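NLP/P60 (PDB 6B8C) probably cleaves peptide bonds in the stem peptides of bacterial peptidoglycan, acting as a secreted NlpC/p60 endopeptidase that releases muropeptides. Local coordinates at residues S88-S100 against H106-H118. Numbering follows the deposited sequence.
Sequences SQAKAGDLLFWGS and HVAIALGGGQYIH
Trp-98 carries CG beside its backbone N (chi1 -76°), whereas His-106 sets CG opposite the backbone N (chi1 -164°); the two side chains thereby run alongside each other from a hydrogen-bonded pair of the antiparallel beta hairpin 95-98/106-112, in the central sheet of the NlpC/p60 fold. The His-106 ring turns its edge to the indole, CD2 standing over the six-membered ring near its rim, 3.6 Å from Trp-98 CE3. The indole in turn presents its own edge to Tyr-116 on the next strand, with Trp-98 CH2 3.9 Å above the centre of the phenol ring. Two successive T-shaped stacks thus join three strands, and the Tyr-116 hydroxyl is hydrogen-bonded to Phe-134 O. Beside them Leu-96 inserts CD1 against Tyr-116 CB (3.7 Å) and rests CG on Ala-110 CB. On the opposite sheet face, toward helix 55-67, Val-107 lays CG2 over the Phe-97 ring, a CH-pi contact 3.7 Å from its centroid, while Leu-95 CD2 touches both Val-107 CG2 and Ile-109 CG1. Paired backbone bonds link Leu-96 and Ala-108; beyond them the type II turn 91-94 takes Ala-110 N by Asp-94 O and Ala-110 O by Gly-93 N. His-106 also touches Cys-55, consistent with the Cys-His-His catalytic triad of NlpC/P60 peptidases, and its ring rotation is further restrained by a hydrogen bond between NE2 and His-118 ND1, 3.0 Å long.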
ATOM      1  N   SER A  88     -14.395  -4.574  -1.483  1.00 96.40           N
ATOM      2  CA  SER A  88     -15.469  -3.747  -2.024  1.00 99.82           C
ATOM      3  C   SER A  88     -15.636  -2.464  -1.221  1.00101.44           C
ATOM      4  O   SER A  88     -15.872  -1.391  -1.788  1.00102.44           O
ATOM      5  CB  SER A  88     -16.779  -4.535  -2.042  1.00105.85           C
ATOM      6  OG  SER A  88     -16.638  -5.759  -2.741  1.00107.93           O
ATOM      7  N   GLN A  89     -15.507  -2.554   0.102  1.00 99.45           N
ATOM      8  CA  GLN A  89     -15.702  -1.422   0.994  1.00100.86           C
ATOM      9  C   GLN A  89     -14.422  -0.622   1.216  1.00 97.57           C
ATOM     10  O   GLN A  89     -14.294   0.061   2.240  1.00 99.65           O
ATOM     11  CB  GLN A  89     -16.266  -1.914   2.328  1.00104.11           C
ATOM     12  CG  GLN A  89     -17.489  -2.804   2.165  1.00106.81           C
ATOM     13  CD  GLN A  89     -17.782  -3.642   3.393  1.00108.63           C
ATOM     14  OE1 GLN A  89     -17.260  -3.382   4.475  1.00108.32           O
ATOM     15  NE2 GLN A  89     -18.621  -4.661   3.229  1.00110.83           N
ATOM     16  N   ALA A  90     -13.478  -0.691   0.282  1.00101.73           N
ATOM     17  CA  ALA A  90     -12.217   0.031   0.389  1.00 96.33           C
ATOM     18  C   ALA A  90     -12.351   1.386  -0.296  1.00 93.83           C
ATOM     19  O   ALA A  90     -12.641   1.457  -1.495  1.00 92.76           O
ATOM     20  CB  ALA A  90     -11.076  -0.775  -0.231  1.00 92.77           C
ATOM     21  N   LYS A  91     -12.148   2.453   0.466  1.00 93.09           N
ATOM     22  CA  LYS A  91     -12.134   3.804  -0.071  1.00 91.52           C
ATOM     23  C   LYS A  91     -10.696   4.231  -0.361  1.00 86.90           C
ATOM     24  O   LYS A  91      -9.733   3.550  -0.003  1.00 83.84           O
ATOM     25  CB  LYS A  91     -12.818   4.769   0.905  1.00 94.95           C
ATOM     26  CG  LYS A  91     -14.227   4.325   1.311  1.00 99.67           C
ATOM     27  CD  LYS A  91     -14.831   5.208   2.402  1.00104.96           C
ATOM     28  CE  LYS A  91     -15.256   6.571   1.868  1.00106.62           C
ATOM     29  NZ  LYS A  91     -15.995   7.371   2.890  1.00110.91           N
ATOM     30  N   ALA A  92     -10.564   5.371  -1.035  1.00 83.46           N
ATOM     31  CA  ALA A  92      -9.246   5.887  -1.377  1.00 80.46           C
ATOM     32  C   ALA A  92      -8.421   6.123  -0.118  1.00 79.46           C
ATOM     33  O   ALA A  92      -8.856   6.813   0.806  1.00 81.85           O
ATOM     34  CB  ALA A  92      -9.381   7.184  -2.174  1.00 81.24           C
ATOM     35  N   GLY A  93      -7.226   5.536  -0.082  1.00 79.65           N
ATOM     36  CA  GLY A  93      -6.332   5.633   1.051  1.00 78.73           C
ATOM     37  C   GLY A  93      -6.224   4.370   1.880  1.00 79.37           C
ATOM     38  O   GLY A  93      -5.206   4.179   2.559  1.00 77.56           O
ATOM     39  N   ASP A  94      -7.235   3.502   1.848  1.00 77.79           N
ATOM     40  CA  ASP A  94      -7.182   2.273   2.624  1.00 80.63           C
ATOM     41  C   ASP A  94      -6.059   1.371   2.121  1.00 76.17           C
ATOM     42  O   ASP A  94      -5.534   1.538   1.019  1.00 74.31           O
ATOM     43  CB  ASP A  94      -8.516   1.526   2.557  1.00 87.18           C
ATOM     44  CG  ASP A  94      -9.635   2.265   3.265  1.00 95.49           C
ATOM     45  OD1 ASP A  94     -10.795   2.176   2.806  1.00 99.65           O
ATOM     46  OD2 ASP A  94      -9.351   2.948   4.273  1.00 98.59           O
ATOM     47  N   LEU A  95      -5.690   0.399   2.948  1.00 81.29           N
ATOM     48  CA  LEU A  95      -4.647  -0.551   2.588  1.00 76.81           C
ATOM     49  C   LEU A  95      -5.283  -1.820   2.037  1.00 76.57           C
ATOM     50  O   LEU A  95      -6.361  -2.221   2.475  1.00 78.76           O
ATOM     51  CB  LEU A  95      -3.763  -0.872   3.795  1.00 76.39           C
ATOM     52  CG  LEU A  95      -2.822   0.243   4.269  1.00 74.44           C
ATOM     53  CD1 LEU A  95      -2.156  -0.114   5.590  1.00 75.80           C
ATOM     54  CD2 LEU A  95      -1.773   0.532   3.211  1.00 70.84           C
ATOM     55  N   LEU A  96      -4.626  -2.438   1.059  1.00 75.14           N
ATOM     56  CA  LEU A  96      -5.096  -3.671   0.438  1.00 74.84           C
ATOM     57  C   LEU A  96      -4.031  -4.741   0.618  1.00 72.93           C
ATOM     58  O   LEU A  96      -2.847  -4.479   0.384  1.00 70.71           O
ATOM     59  CB  LEU A  96      -5.390  -3.469  -1.049  1.00 73.76           C
ATOM     60  CG  LEU A  96      -6.315  -2.310  -1.415  1.00 75.91           C
ATOM     61  CD1 LEU A  96      -6.336  -2.110  -2.917  1.00 73.90           C
ATOM     62  CD2 LEU A  96      -7.719  -2.559  -0.890  1.00 81.86           C
ATOM     63  N   PHE A  97      -4.451  -5.942   1.011  1.00 76.04           N
ATOM     64  CA  PHE A  97      -3.533  -6.995   1.421  1.00 76.07           C
ATOM     65  C   PHE A  97      -3.789  -8.267   0.629  1.00 77.13           C
ATOM     66  O   PHE A  97      -4.940  -8.705   0.492  1.00 79.07           O
ATOM     67  CB  PHE A  97      -3.658  -7.278   2.924  1.00 77.82           C
ATOM     68  CG  PHE A  97      -3.116  -6.180   3.788  1.00 75.67           C
ATOM     69  CD1 PHE A  97      -3.929  -5.135   4.196  1.00 75.71           C
ATOM     70  CD2 PHE A  97      -1.787  -6.182   4.178  1.00 73.52           C
ATOM     71  CE1 PHE A  97      -3.428  -4.118   4.986  1.00 74.74           C
ATOM     72  CE2 PHE A  97      -1.281  -5.170   4.968  1.00 72.61           C
ATOM     73  CZ  PHE A  97      -2.104  -4.135   5.372  1.00 73.41           C
ATOM     74  N   TRP A  98      -2.706  -8.842   0.106  1.00 75.10           N
ATOM     75  CA  TRP A  98      -2.712 -10.157  -0.515  1.00 76.62           C
ATOM     76  C   TRP A  98      -2.259 -11.195   0.498  1.00 79.20           C
ATOM     77  O   TRP A  98      -1.302 -10.971   1.244  1.00 78.77           O
ATOM     78  CB  TRP A  98      -1.773 -10.201  -1.721  1.00 73.62           C
ATOM     79  CG  TRP A  98      -2.273  -9.544  -2.963  1.00 72.17           C
ATOM     80  CD1 TRP A  98      -2.619 -10.162  -4.126  1.00 72.70           C
ATOM     81  CD2 TRP A  98      -2.455  -8.140  -3.185  1.00 70.70           C
ATOM     82  NE1 TRP A  98      -3.012  -9.234  -5.059  1.00 71.57           N
ATOM     83  CE2 TRP A  98      -2.920  -7.984  -4.507  1.00 70.23           C
ATOM     84  CE3 TRP A  98      -2.274  -7.002  -2.396  1.00 69.96           C
ATOM     85  CZ2 TRP A  98      -3.209  -6.736  -5.055  1.00 68.69           C
ATOM     86  CZ3 TRP A  98      -2.561  -5.763  -2.943  1.00 69.37           C
ATOM     87  CH2 TRP A  98      -3.025  -5.641  -4.258  1.00 68.39           C
ATOM     88  N   GLY A  99      -2.923 -12.341   0.497  1.00 81.48           N
ATOM     89  CA  GLY A  99      -2.628 -13.398   1.441  1.00 84.69           C
ATOM     90  C   GLY A  99      -3.624 -13.426   2.583  1.00 86.90           C
ATOM     91  O   GLY A  99      -4.528 -12.592   2.696  1.00 86.71           O
ATOM     92  N   SER A 100      -3.439 -14.395   3.440  1.00 86.90           N
ATOM     93  CA  SER A 100      -4.368 -14.517   4.554  1.00 90.90           C
ATOM     94  C   SER A 100      -3.856 -13.739   5.763  1.00 91.21           C
ATOM     95  O   SER A 100      -2.646 -13.533   5.907  1.00 89.23           O
ATOM     96  CB  SER A 100      -4.558 -15.984   4.926  1.00 95.32           C
ATOM     97  OG  SER A 100      -3.318 -16.599   5.228  1.00 97.01           O
ATOM     98  N   HIS A 106       1.811  -9.146   0.343  1.00 71.96           N
ATOM     99  CA  HIS A 106       1.809  -7.967  -0.508  1.00 67.44           C
ATOM    100  C   HIS A 106       0.781  -6.979   0.019  1.00 67.91           C
ATOM    101  O   HIS A 106      -0.246  -7.370   0.580  1.00 70.12           O
ATOM    102  CB  HIS A 106       1.499  -8.324  -1.965  1.00 64.98           C
ATOM    103  CG  HIS A 106       1.842  -7.237  -2.934  1.00 60.68           C
ATOM    104  ND1 HIS A 106       3.133  -6.995  -3.353  1.00 58.82           N
ATOM    105  CD2 HIS A 106       1.067  -6.318  -3.558  1.00 60.10           C
ATOM    106  CE1 HIS A 106       3.137  -5.980  -4.197  1.00 56.84           C
ATOM    107  NE2 HIS A 106       1.896  -5.550  -4.338  1.00 57.98           N
ATOM    108  N   VAL A 107       1.065  -5.697  -0.194  1.00 66.51           N
ATOM    109  CA  VAL A 107       0.205  -4.611   0.253  1.00 66.50           C
ATOM    110  C   VAL A 107       0.243  -3.501  -0.789  1.00 64.07           C
ATOM    111  O   VAL A 107       1.229  -3.329  -1.508  1.00 62.56           O
ATOM    112  CB  VAL A 107       0.635  -4.084   1.643  1.00 60.93           C
ATOM    113  CG1 VAL A 107       1.961  -3.347   1.546  1.00 60.44           C
ATOM    114  CG2 VAL A 107      -0.438  -3.194   2.245  1.00 62.51           C
ATOM    115  N   ALA A 108      -0.857  -2.760  -0.879  1.00 63.64           N
ATOM    116  CA  ALA A 108      -0.940  -1.602  -1.759  1.00 62.67           C
ATOM    117  C   ALA A 108      -1.861  -0.571  -1.121  1.00 64.18           C
ATOM    118  O   ALA A 108      -2.547  -0.850  -0.139  1.00 65.71           O
ATOM    119  CB  ALA A 108      -1.433  -1.985  -3.159  1.00 62.41           C
ATOM    120  N   ILE A 109      -1.864   0.636  -1.685  1.00 63.46           N
ATOM    121  CA  ILE A 109      -2.746   1.708  -1.236  1.00 66.02           C
ATOM    122  C   ILE A 109      -3.936   1.789  -2.181  1.00 67.15           C
ATOM    123  O   ILE A 109      -3.766   1.936  -3.398  1.00 64.76           O
ATOM    124  CB  ILE A 109      -2.009   3.056  -1.161  1.00 65.67           C
ATOM    125  CG1 ILE A 109      -1.006   3.055  -0.002  1.00 65.57           C
ATOM    126  CG2 ILE A 109      -3.004   4.196  -0.989  1.00 67.52           C
ATOM    127  CD1 ILE A 109      -0.064   4.231  -0.011  1.00 64.11           C
ATOM    128  N   ALA A 110      -5.138   1.695  -1.622  1.00 69.74           N
ATOM    129  CA  ALA A 110      -6.346   1.738  -2.431  1.00 71.78           C
ATOM    130  C   ALA A 110      -6.547   3.122  -3.030  1.00 73.06           C
ATOM    131  O   ALA A 110      -6.361   4.144  -2.361  1.00 73.49           O
ATOM    132  CB  ALA A 110      -7.563   1.350  -1.592  1.00 74.37           C
ATOM    133  N   LEU A 111      -6.927   3.150  -4.305  1.00 70.13           N
ATOM    134  CA  LEU A 111      -7.303   4.381  -4.981  1.00 72.23           C
ATOM    135  C   LEU A 111      -8.809   4.528  -5.148  1.00 76.58           C
ATOM    136  O   LEU A 111      -9.262   5.573  -5.627  1.00 77.95           O
ATOM    137  CB  LEU A 111      -6.641   4.453  -6.361  1.00 70.86           C
ATOM    138  CG  LEU A 111      -5.115   4.459  -6.390  1.00 68.30           C
ATOM    139  CD1 LEU A 111      -4.641   4.547  -7.823  1.00 66.89           C
ATOM    140  CD2 LEU A 111      -4.562   5.611  -5.570  1.00 68.07           C
ATOM    141  N   GLY A 112      -9.587   3.516  -4.775  1.00 75.06           N
ATOM    142  CA  GLY A 112     -11.008   3.521  -5.050  1.00 78.67           C
ATOM    143  C   GLY A 112     -11.292   3.060  -6.465  1.00 80.25           C
ATOM    144  O   GLY A 112     -10.483   3.286  -7.371  1.00 80.05           O
ATOM    145  N   GLY A 113     -12.426   2.399  -6.665  1.00 81.86           N
ATOM    146  CA  GLY A 113     -12.789   1.941  -7.995  1.00 82.10           C
ATOM    147  C   GLY A 113     -11.919   0.824  -8.528  1.00 80.05           C
ATOM    148  O   GLY A 113     -11.593   0.817  -9.722  1.00 80.01           O
ATOM    149  N   GLY A 114     -11.528  -0.120  -7.672  1.00 80.85           N
ATOM    150  CA  GLY A 114     -10.745  -1.258  -8.115  1.00 78.23           C
ATOM    151  C   GLY A 114      -9.319  -0.952  -8.506  1.00 73.60           C
ATOM    152  O   GLY A 114      -8.680  -1.780  -9.163  1.00 72.08           O
ATOM    153  N   GLN A 115      -8.801   0.210  -8.121  1.00 74.49           N
ATOM    154  CA  GLN A 115      -7.461   0.639  -8.484  1.00 70.27           C
ATOM    155  C   GLN A 115      -6.611   0.794  -7.234  1.00 67.47           C
ATOM    156  O   GLN A 115      -7.114   1.105  -6.151  1.00 69.16           O
ATOM    157  CB  GLN A 115      -7.498   1.963  -9.251  1.00 70.64           C
ATOM    158  CG  GLN A 115      -8.333   1.906 -10.512  1.00 72.68           C
ATOM    159  CD  GLN A 115      -8.808   3.271 -10.953  1.00 74.57           C
ATOM    160  OE1 GLN A 115     -10.002   3.483 -11.159  1.00 78.40           O
ATOM    161  NE2 GLN A 115      -7.877   4.206 -11.102  1.00 72.62           N
ATOM    162  N   TYR A 116      -5.312   0.575  -7.393  1.00 66.53           N
ATOM    163  CA  TYR A 116      -4.378   0.760  -6.298  1.00 64.30           C
ATOM    164  C   TYR A 116      -3.048   1.230  -6.861  1.00 60.01           C
ATOM    165  O   TYR A 116      -2.848   1.293  -8.075  1.00 58.34           O
ATOM    166  CB  TYR A 116      -4.210  -0.520  -5.474  1.00 65.94           C
ATOM    167  CG  TYR A 116      -4.013  -1.772  -6.292  1.00 66.44           C
ATOM    168  CD1 TYR A 116      -2.765  -2.102  -6.807  1.00 64.34           C
ATOM    169  CD2 TYR A 116      -5.074  -2.639  -6.530  1.00 68.53           C
ATOM    170  CE1 TYR A 116      -2.582  -3.255  -7.547  1.00 64.23           C
ATOM    171  CE2 TYR A 116      -4.902  -3.791  -7.266  1.00 68.68           C
ATOM    172  CZ  TYR A 116      -3.657  -4.094  -7.772  1.00 66.68           C
ATOM    173  OH  TYR A 116      -3.488  -5.244  -8.509  1.00 66.92           O
ATOM    174  N   ILE A 117      -2.138   1.567  -5.959  1.00 60.46           N
ATOM    175  CA  ILE A 117      -0.793   1.984  -6.321  1.00 57.62           C
ATOM    176  C   ILE A 117       0.172   1.231  -5.420  1.00 56.68           C
ATOM    177  O   ILE A 117      -0.105   1.033  -4.232  1.00 57.60           O
ATOM    178  CB  ILE A 117      -0.623   3.517  -6.197  1.00 57.34           C
ATOM    179  CG1 ILE A 117       0.823   3.928  -6.470  1.00 55.04           C
ATOM    180  CG2 ILE A 117      -1.102   4.011  -4.832  1.00 59.92           C
ATOM    181  CD1 ILE A 117       1.010   5.418  -6.543  1.00 56.27           C
ATOM    182  N   HIS A 118       1.287   0.774  -5.990  1.00 54.24           N
ATOM    183  CA  HIS A 118       2.161  -0.104  -5.225  1.00 54.25           C
ATOM    184  C   HIS A 118       3.542  -0.181  -5.852  1.00 54.73           C
ATOM    185  O   HIS A 118       3.746   0.177  -7.017  1.00 54.88           O
ATOM    186  CB  HIS A 118       1.571  -1.517  -5.102  1.00 53.93           C
ATOM    187  CG  HIS A 118       1.372  -2.216  -6.412  1.00 52.32           C
ATOM    188  ND1 HIS A 118       1.231  -3.583  -6.508  1.00 52.83           N
ATOM    189  CD2 HIS A 118       1.280  -1.741  -7.678  1.00 51.29           C
ATOM    190  CE1 HIS A 118       1.063  -3.921  -7.775  1.00 52.18           C
ATOM    191  NE2 HIS A 118       1.089  -2.821  -8.505  1.00 51.74           N
TER